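Local atomic coordinates of uncharacterized protein VP1736 (Vibrio parahaemolyticus, PDB entry 3LXQ), a protein that is of unknown function but belongs to the sulfatase family, whose members share the mixed alpha/beta fold of the alkaline phosphatase clan. Residues V89-S95 and F300-H306; W121-Y127 and F321-I327; A128-S133 and D305-R309. All blocks are in the same frame, centred on the assembly; numbering follows the deposited sequence.

Contact 1. Residues V89-S95 and F300-H306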
# COMPACT_ATOMS: atom_id res chain seq x y z
N VAL A 89 3.85 1.85 12.24
CA VAL A 89 3.85 0.41 12.00
C VAL A 89 2.91 0.14 10.82
O VAL A 89 1.71 0.45 10.88
CB VAL A 89 3.44 -0.38 13.27
CG1 VAL A 89 3.12 -1.82 12.94
CG2 VAL A 89 4.54 -0.31 14.32
N ILE A 90 3.49 -0.41 9.75
CA ILE A 90 2.72 -0.84 8.60
C ILE A 90 2.59 -2.37 8.61
O ILE A 90 3.58 -3.08 8.55
CB ILE A 90 3.37 -0.37 7.26
CG1 ILE A 90 3.39 1.16 7.18
CG2 ILE A 90 2.64 -0.98 6.05
CD1 ILE A 90 4.22 1.73 5.99
N LEU A 91 1.35 -2.87 8.67
CA LEU A 91 1.11 -4.30 8.74
C LEU A 91 0.53 -4.69 7.39
O LEU A 91 -0.69 -4.68 7.20
CB LEU A 91 0.14 -4.65 9.87
CG LEU A 91 0.51 -4.16 11.27
CD1 LEU A 91 -0.63 -4.39 12.28
CD2 LEU A 91 1.80 -4.81 11.76
N LEU A 92 1.43 -5.02 6.46
CA LEU A 92 1.07 -5.32 5.08
C LEU A 92 0.52 -6.74 4.95
O LEU A 92 1.13 -7.71 5.41
CB LEU A 92 2.26 -5.06 4.13
CG LEU A 92 2.04 -5.16 2.61
CD1 LEU A 92 1.03 -4.19 2.09
CD2 LEU A 92 3.35 -5.00 1.84
N GLN A 93 -0.66 -6.84 4.36
CA GLN A 93 -1.40 -8.09 4.36
C GLN A 93 -1.33 -8.74 3.00
O GLN A 93 -1.95 -8.27 2.03
CB GLN A 93 -2.86 -7.84 4.77
CG GLN A 93 -3.02 -7.10 6.08
CD GLN A 93 -2.50 -7.90 7.26
OE1 GLN A 93 -2.79 -9.09 7.38
NE2 GLN A 93 -1.72 -7.26 8.13
N GLU A 94 -0.54 -9.82 2.92
CA GLU A 94 -0.40 -10.60 1.69
C GLU A 94 -1.74 -11.04 1.13
O GLU A 94 -2.48 -11.78 1.78
CB GLU A 94 0.48 -11.83 1.93
CG GLU A 94 0.53 -12.81 0.72
CD GLU A 94 1.08 -12.14 -0.52
OE1 GLU A 94 0.43 -12.19 -1.58
OE2 GLU A 94 2.17 -11.54 -0.42
N SER A 95 -2.03 -10.59 -0.09
CA SER A 95 -3.20 -11.02 -0.87
C SER A 95 -4.56 -10.82 -0.21
O SER A 95 -5.55 -11.42 -0.63
CB SER A 95 -3.04 -12.48 -1.33
OG SER A 95 -1.95 -12.59 -2.22
N PHE A 300 -0.79 2.60 13.50
CA PHE A 300 -0.78 1.32 12.81
C PHE A 300 -1.64 1.42 11.56
O PHE A 300 -2.68 2.08 11.57
CB PHE A 300 -1.34 0.22 13.72
CG PHE A 300 -0.57 0.03 15.00
CD1 PHE A 300 -0.84 0.81 16.12
CD2 PHE A 300 0.42 -0.94 15.10
CE1 PHE A 300 -0.13 0.64 17.31
CE2 PHE A 300 1.15 -1.12 16.30
CZ PHE A 300 0.87 -0.33 17.40
N ILE A 301 -1.20 0.78 10.48
CA ILE A 301 -2.04 0.64 9.31
C ILE A 301 -2.16 -0.83 8.92
O ILE A 301 -1.18 -1.52 8.82
CB ILE A 301 -1.62 1.60 8.12
CG1 ILE A 301 -2.60 1.51 6.96
CG2 ILE A 301 -0.18 1.35 7.64
CD1 ILE A 301 -2.39 2.60 5.93
N VAL A 302 -3.39 -1.32 8.77
CA VAL A 302 -3.61 -2.66 8.24
C VAL A 302 -4.02 -2.44 6.79
O VAL A 302 -5.07 -1.86 6.52
CB VAL A 302 -4.76 -3.41 8.95
CG1 VAL A 302 -4.96 -4.80 8.31
CG2 VAL A 302 -4.51 -3.53 10.46
N ILE A 303 -3.20 -2.90 5.86
CA ILE A 303 -3.48 -2.72 4.44
C ILE A 303 -2.93 -3.90 3.62
O ILE A 303 -1.86 -4.43 3.93
CB ILE A 303 -2.94 -1.34 3.93
CG1 ILE A 303 -3.57 -0.98 2.57
CG2 ILE A 303 -1.41 -1.29 3.91
CD1 ILE A 303 -3.31 0.44 2.10
N ALA A 304 -3.68 -4.32 2.61
CA ALA A 304 -3.19 -5.39 1.72
C ALA A 304 -2.15 -4.86 0.73
O ALA A 304 -2.02 -3.64 0.52
CB ALA A 304 -4.36 -6.05 0.98
N ASP A 305 -1.38 -5.78 0.16
CA ASP A 305 -0.46 -5.44 -0.92
C ASP A 305 -1.18 -5.50 -2.27
O ASP A 305 -0.76 -4.83 -3.22
CB ASP A 305 0.80 -6.33 -0.90
CG ASP A 305 0.49 -7.81 -1.00
OD1 ASP A 305 -0.69 -8.22 -0.89
OD2 ASP A 305 1.44 -8.58 -1.22
N HIS A 306 -2.25 -6.29 -2.33
CA HIS A 306 -3.10 -6.47 -3.53
C HIS A 306 -4.18 -7.51 -3.20
O HIS A 306 -4.12 -8.17 -2.17
CB HIS A 306 -2.28 -6.96 -4.73
CG HIS A 306 -1.43 -8.16 -4.42
ND1 HIS A 306 -1.90 -9.46 -4.52
CD2 HIS A 306 -0.16 -8.26 -4.00
CE1 HIS A 306 -0.95 -10.30 -4.19
NE2 HIS A 306 0.13 -9.60 -3.86
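Neighbouring parallel strands show how rotamers place side chains on the two faces of a sheet and how the C-terminal end of its strands changes character. Strands 89-93 and 300-304 run side by side, their axes 24° apart. Their ladder runs from Ile301 N to Val89 O (3.0 Å), Leu91 N to Ile301 O (2.9 Å), Gln93 N to Ile303 O (2.7 Å) and Asp305 N to Gln93 O (3.2 Å), with a weak rung from Ile303 N to Leu91 O (3.4 Å). The same Leu91 O also accepts from Gln93 NE2 (2.9 Å), which m settings at chi1 and chi2 fold back along its own strand; Tyr224 lies at that amide too.

On the face bearing Gln93, Val89 CG1 meets Phe300 CD2 at 3.6 Å, and Leu91 and Val302 face helix 271-289. On the other face, Ile90 CG1 packs on Ile301 CG2 (3.6 Å), while Leu92, t at chi1 and p at chi2, carries CD1 to 3.7 Å from Asp305 CB.

Beyond the strands the chemistry turns polar. Asp305, in the p rotamer, points across so that OD1 accepts from Ser95 N (2.8 Å). Glu94 bends at chi2 (p), bringing OE2 within 3.2 Å of Asp305 OD2 and OE1 within a very short 2.5 Å of Ser95 OG. The hydroxyl of Ser133 lies against Glu94, Asp305 and His306. Two crowded carboxylates beside a histidine would be eased by a shared proton or a bound cation, and their place at the strand ends is consistent with the metal site of this clan, although no metal appears among these atoms.

Contact 2. Residues W121-Y127 and F321-I327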
# COMPACT_ATOMS: atom_id res chain seq x y z
N TRP A 121 -10.01 4.39 11.58
CA TRP A 121 -10.18 5.03 10.28
C TRP A 121 -10.16 3.96 9.17
O TRP A 121 -9.11 3.47 8.76
CB TRP A 121 -9.08 6.08 10.11
CG TRP A 121 -9.18 6.98 8.89
CD1 TRP A 121 -10.17 7.00 7.94
CD2 TRP A 121 -8.27 8.02 8.53
NE1 TRP A 121 -9.92 7.98 7.01
CE2 TRP A 121 -8.76 8.62 7.35
CE3 TRP A 121 -7.08 8.50 9.08
CZ2 TRP A 121 -8.09 9.65 6.70
CZ3 TRP A 121 -6.42 9.54 8.45
CH2 TRP A 121 -6.92 10.10 7.27
N GLN A 122 -11.36 3.60 8.72
CA GLN A 122 -11.59 2.50 7.79
C GLN A 122 -11.80 3.11 6.42
O GLN A 122 -12.55 4.08 6.28
CB GLN A 122 -12.84 1.72 8.23
CG GLN A 122 -13.58 0.95 7.14
CD GLN A 122 -14.92 0.40 7.62
OE1 GLN A 122 -15.29 0.54 8.79
NE2 GLN A 122 -15.66 -0.25 6.72
N PHE A 123 -11.11 2.58 5.41
CA PHE A 123 -11.27 3.10 4.04
C PHE A 123 -12.07 2.10 3.24
O PHE A 123 -11.65 0.96 3.07
CB PHE A 123 -9.90 3.32 3.37
CG PHE A 123 -9.04 4.37 4.04
CD1 PHE A 123 -8.29 4.05 5.17
CD2 PHE A 123 -8.96 5.65 3.52
CE1 PHE A 123 -7.47 5.02 5.77
CE2 PHE A 123 -8.16 6.62 4.12
CZ PHE A 123 -7.41 6.31 5.24
N THR A 124 -13.24 2.51 2.75
CA THR A 124 -14.15 1.56 2.10
C THR A 124 -13.99 1.59 0.59
O THR A 124 -14.57 0.75 -0.11
CB THR A 124 -15.63 1.81 2.45
OG1 THR A 124 -16.08 3.04 1.85
CG2 THR A 124 -15.82 1.86 3.96
N GLN A 125 -13.21 2.54 0.10
CA GLN A 125 -12.93 2.67 -1.32
C GLN A 125 -11.43 2.78 -1.63
O GLN A 125 -11.03 3.62 -2.43
CB GLN A 125 -13.68 3.88 -1.92
CG GLN A 125 -15.17 3.66 -2.05
CD GLN A 125 -15.53 2.52 -2.99
OE1 GLN A 125 -16.46 1.76 -2.73
NE2 GLN A 125 -14.80 2.41 -4.09
N MSE A 126 -10.65 1.92 -0.98
CA MSE A 126 -9.21 1.82 -1.16
C MSE A 126 -8.84 0.84 -2.27
O MSE A 126 -9.35 -0.28 -2.32
CB MSE A 126 -8.56 1.35 0.15
CG MSE A 126 -7.04 1.26 0.10
SE MSE A 126 -6.15 2.96 -0.22
CE MSE A 126 -6.98 4.00 1.21
N TYR A 127 -7.94 1.27 -3.15
CA TYR A 127 -7.48 0.42 -4.26
C TYR A 127 -5.97 0.30 -4.33
O TYR A 127 -5.24 1.28 -4.18
CB TYR A 127 -8.05 0.91 -5.59
CG TYR A 127 -9.54 0.80 -5.62
CD1 TYR A 127 -10.34 1.80 -5.07
CD2 TYR A 127 -10.17 -0.32 -6.17
CE1 TYR A 127 -11.72 1.70 -5.06
CE2 TYR A 127 -11.55 -0.43 -6.18
CZ TYR A 127 -12.33 0.59 -5.63
OH TYR A 127 -13.70 0.48 -5.60
N PHE A 321 -8.81 -4.90 -7.42
CA PHE A 321 -7.81 -4.00 -6.84
C PHE A 321 -8.33 -3.47 -5.51
O PHE A 321 -7.61 -2.77 -4.77
CB PHE A 321 -7.50 -2.87 -7.82
CG PHE A 321 -6.74 -3.32 -9.04
CD1 PHE A 321 -7.40 -3.90 -10.12
CD2 PHE A 321 -5.36 -3.17 -9.10
CE1 PHE A 321 -6.70 -4.34 -11.24
CE2 PHE A 321 -4.65 -3.60 -10.22
CZ PHE A 321 -5.33 -4.18 -11.30
N HIS A 322 -9.58 -3.81 -5.20
CA HIS A 322 -10.24 -3.33 -4.01
C HIS A 322 -9.71 -4.06 -2.77
O HIS A 322 -9.66 -5.28 -2.71
CB HIS A 322 -11.76 -3.45 -4.17
CG HIS A 322 -12.56 -2.77 -3.10
ND1 HIS A 322 -13.82 -3.19 -2.73
CD2 HIS A 322 -12.28 -1.70 -2.31
CE1 HIS A 322 -14.28 -2.42 -1.77
NE2 HIS A 322 -13.37 -1.50 -1.50
N ILE A 323 -9.28 -3.27 -1.78
CA ILE A 323 -8.53 -3.80 -0.66
C ILE A 323 -8.97 -3.10 0.62
O ILE A 323 -9.47 -1.98 0.57
CB ILE A 323 -6.98 -3.64 -0.86
CG1 ILE A 323 -6.59 -2.20 -1.24
CG2 ILE A 323 -6.48 -4.57 -1.94
CD1 ILE A 323 -5.12 -1.86 -0.96
N PRO A 324 -8.83 -3.78 1.76
CA PRO A 324 -9.06 -3.11 3.04
C PRO A 324 -7.90 -2.17 3.38
O PRO A 324 -6.78 -2.39 2.94
CB PRO A 324 -9.09 -4.27 4.04
CG PRO A 324 -8.21 -5.31 3.42
CD PRO A 324 -8.45 -5.19 1.94
N ALA A 325 -8.20 -1.13 4.14
CA ALA A 325 -7.17 -0.29 4.71
C ALA A 325 -7.73 0.25 5.99
O ALA A 325 -8.87 0.69 6.03
CB ALA A 325 -6.79 0.85 3.77
N LEU A 326 -6.94 0.18 7.05
CA LEU A 326 -7.35 0.62 8.37
C LEU A 326 -6.22 1.35 9.04
O LEU A 326 -5.11 0.82 9.14
CB LEU A 326 -7.76 -0.60 9.22
CG LEU A 326 -8.42 -0.55 10.61
CD1 LEU A 326 -7.45 -1.02 11.67
CD2 LEU A 326 -9.03 0.80 11.00
N ILE A 327 -6.48 2.56 9.50
CA ILE A 327 -5.50 3.26 10.31
C ILE A 327 -6.07 3.29 11.72
O ILE A 327 -7.21 3.70 11.95
CB ILE A 327 -5.19 4.68 9.78
CG1 ILE A 327 -4.57 4.60 8.37
CG2 ILE A 327 -4.26 5.41 10.75
CD1 ILE A 327 -4.33 5.97 7.72
O HOH W 1 -11.65 -0.35 0.58
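Three backbone bonds fasten the first half of this antiparallel pair: Trp121 N to Ile327 O and Ile327 N to Trp121 O, both 2.9 Å, then Phe123 N to Ala325 O at 3.0 Å. After Phe123 the regular ladder is interrupted, and the gap illustrates how a break in a strand is partly bridged. His322 NE2 donates to Thr124 O (2.9 Å), a side chain standing in for a main-chain donor, and a water fills the space, giving hydrogen bonds to Phe123 O (2.8 Å) and Ile323 O (2.7 Å) and accepting one from Met126 N (2.9 Å); Ala325 N is left without a partner. Beyond the gap Ile323 N donates to Met126 O (3.0 Å).

Around this polar spine, Tyr127 and His322 leave the same face; their rings are nearly parallel but slid apart, with centroids 5.1 Å distant and little overlap, while Tyr127 CE2 touches His322 CB at 3.6 Å. Apolar contacts follow. Ile327 CD1 lies 3.8 Å from Phe123 CE1, at the edge of that ring, and 4.0 Å from Trp121 CE3. Ala325 CB approaches Phe123 CD1 (3.8 Å) and CG of Met126, a selenomethionine (3.7 Å).

Trp121, Phe123 and Met126 pack against helix 346-353, while Ala325 and Ile327 touch strand 298-304. Strand 121-127 also pairs in parallel with strands 335-337 and 341-342, and Tyr127 and Phe321 reach strand 377-382 of the second sheet.

Contact 3. Residues A128-S133 and D305-R309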
# COMPACT_ATOMS: atom_id res chain seq x y z
N ALA A 128 -5.51 -0.93 -4.54
CA ALA A 128 -4.11 -1.18 -4.83
C ALA A 128 -3.83 -0.63 -6.23
O ALA A 128 -4.73 -0.59 -7.06
CB ALA A 128 -3.79 -2.67 -4.75
N THR A 129 -2.61 -0.15 -6.44
CA THR A 129 -2.16 0.27 -7.77
C THR A 129 -1.74 -0.92 -8.63
O THR A 129 -1.63 -0.81 -9.87
CB THR A 129 -0.96 1.22 -7.67
OG1 THR A 129 0.09 0.55 -6.99
CG2 THR A 129 -1.32 2.52 -6.92
N GLY A 130 -1.50 -2.07 -7.99
CA GLY A 130 -1.09 -3.28 -8.71
C GLY A 130 -1.70 -4.60 -8.27
O GLY A 130 -2.66 -4.63 -7.48
N THR A 131 -1.15 -5.69 -8.83
CA THR A 131 -1.57 -7.05 -8.54
C THR A 131 -0.48 -7.90 -7.89
O THR A 131 -0.75 -9.05 -7.49
CB THR A 131 -2.03 -7.78 -9.81
OG1 THR A 131 -0.94 -7.86 -10.74
CG2 THR A 131 -3.21 -7.06 -10.42
N ARG A 132 0.73 -7.35 -7.76
CA ARG A 132 1.86 -8.12 -7.25
C ARG A 132 2.37 -7.55 -5.94
O ARG A 132 2.25 -6.36 -5.68
CB ARG A 132 2.98 -8.21 -8.29
CG ARG A 132 2.59 -8.98 -9.58
CD ARG A 132 3.59 -8.68 -10.67
NE ARG A 132 3.44 -9.57 -11.83
CZ ARG A 132 2.73 -9.28 -12.92
NH1 ARG A 132 2.07 -8.13 -13.03
NH2 ARG A 132 2.68 -10.16 -13.91
N SER A 133 2.93 -8.43 -5.12
CA SER A 133 3.43 -8.05 -3.81
C SER A 133 4.43 -6.90 -3.87
O SER A 133 4.30 -5.95 -3.08
CB SER A 133 4.02 -9.28 -3.10
OG SER A 133 2.98 -10.23 -2.84
N ASP A 305 -1.38 -5.78 0.16
CA ASP A 305 -0.46 -5.44 -0.92
C ASP A 305 -1.18 -5.50 -2.27
O ASP A 305 -0.76 -4.83 -3.22
CB ASP A 305 0.80 -6.33 -0.90
CG ASP A 305 0.49 -7.81 -1.00
OD1 ASP A 305 -0.69 -8.22 -0.89
OD2 ASP A 305 1.44 -8.58 -1.22
N HIS A 306 -2.25 -6.29 -2.33
CA HIS A 306 -3.10 -6.47 -3.53
C HIS A 306 -4.18 -7.51 -3.20
O HIS A 306 -4.12 -8.17 -2.17
CB HIS A 306 -2.28 -6.96 -4.73
CG HIS A 306 -1.43 -8.16 -4.42
ND1 HIS A 306 -1.90 -9.46 -4.52
CD2 HIS A 306 -0.16 -8.26 -4.00
CE1 HIS A 306 -0.95 -10.30 -4.19
NE2 HIS A 306 0.13 -9.60 -3.86
N ASP A 307 -5.16 -7.66 -4.08
CA ASP A 307 -6.15 -8.73 -3.96
C ASP A 307 -5.49 -10.02 -4.45
O ASP A 307 -4.48 -9.98 -5.16
CB ASP A 307 -7.36 -8.40 -4.82
CG ASP A 307 -8.53 -9.37 -4.65
OD1 ASP A 307 -8.56 -10.20 -3.71
OD2 ASP A 307 -9.45 -9.28 -5.49
N ALA A 308 -6.05 -11.17 -4.06
CA ALA A 308 -5.66 -12.43 -4.68
C ALA A 308 -5.77 -12.27 -6.19
O ALA A 308 -6.78 -11.81 -6.71
CB ALA A 308 -6.54 -13.56 -4.19
N ARG A 309 -4.70 -12.64 -6.89
CA ARG A 309 -4.61 -12.53 -8.35
C ARG A 309 -5.82 -13.14 -9.08
O ARG A 309 -6.33 -14.18 -8.71
CB ARG A 309 -3.34 -13.25 -8.81
CG ARG A 309 -2.72 -12.71 -10.09
CD ARG A 309 -1.44 -11.94 -9.78
NE ARG A 309 -0.56 -11.91 -10.95
CZ ARG A 309 0.62 -12.53 -11.03
NH1 ARG A 309 1.11 -13.23 -10.01
NH2 ARG A 309 1.32 -12.43 -12.15
O HOH W 2 -5.05 -6.10 -6.59
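Two loops, residues 128-133 and 305-309, meet at the end of the sheet through a few polar bridges. Among direct polar contacts, Ser133 OG lies 2.8 Å from Asp305 OD2 at hydrogen-bonding distance; Glu94 also competes for that hydroxyl, so the position of its single proton is not settled. Ser133 OG is also 3.1 Å from His306 NE2. The imidazole is oriented from within its own loop, since His306 ND1 donates to Asp307 O at 2.7 Å. One water extends the bridging, donating to Gly130 O (2.9 Å) and accepting from Asp307 N (3.0 Å).

Like charges also meet: Arg132 NH2 and Arg309 NH2 stand 3.2 Å apart, at the exposed margin of the contact. A salt bridge to Asp383 offsets the charge of Arg132, and Arg309 touches a crystal neighbour, which may influence its pose.

Van der Waals contacts complete the fit. The main chain of Thr131 and Arg132 passes over one face of the His306 ring, Gly130 O comes 3.6 Å from His306 CB, and Ala128 CB sits 4.1 Å from His306 CA.

Arg132 occupies the N-cap position of helix 133-141, so the serine hydroxyl at the helix start faces an Asp-His pair that follows a sheet strand. Such a meeting of helix N-terminus and strand-end loop is consistent with the active-site region of the alkaline phosphatase clan.

All three contacts are largely buried, but they sample different parts of one domain. Contacts 1 and 2 belong to the same mixed sheet, where strands 298-304 and 322-328 are antiparallel neighbours and Val302 N probably bonds to Leu326 O (2.8 Å). Contact 1 is parallel and regular, contact 2 antiparallel and interrupted, partly bridged by a water and a histidine. Contact 3 has no strand of its own: it shares Asp305 and His306 with contact 1, continues the chain beyond the strand of contact 2, and alone includes exposed residues, two arginines. Thus apolar chemistry dominates mid-sheet, and charged, hydroxyl-bearing residues gather at its end.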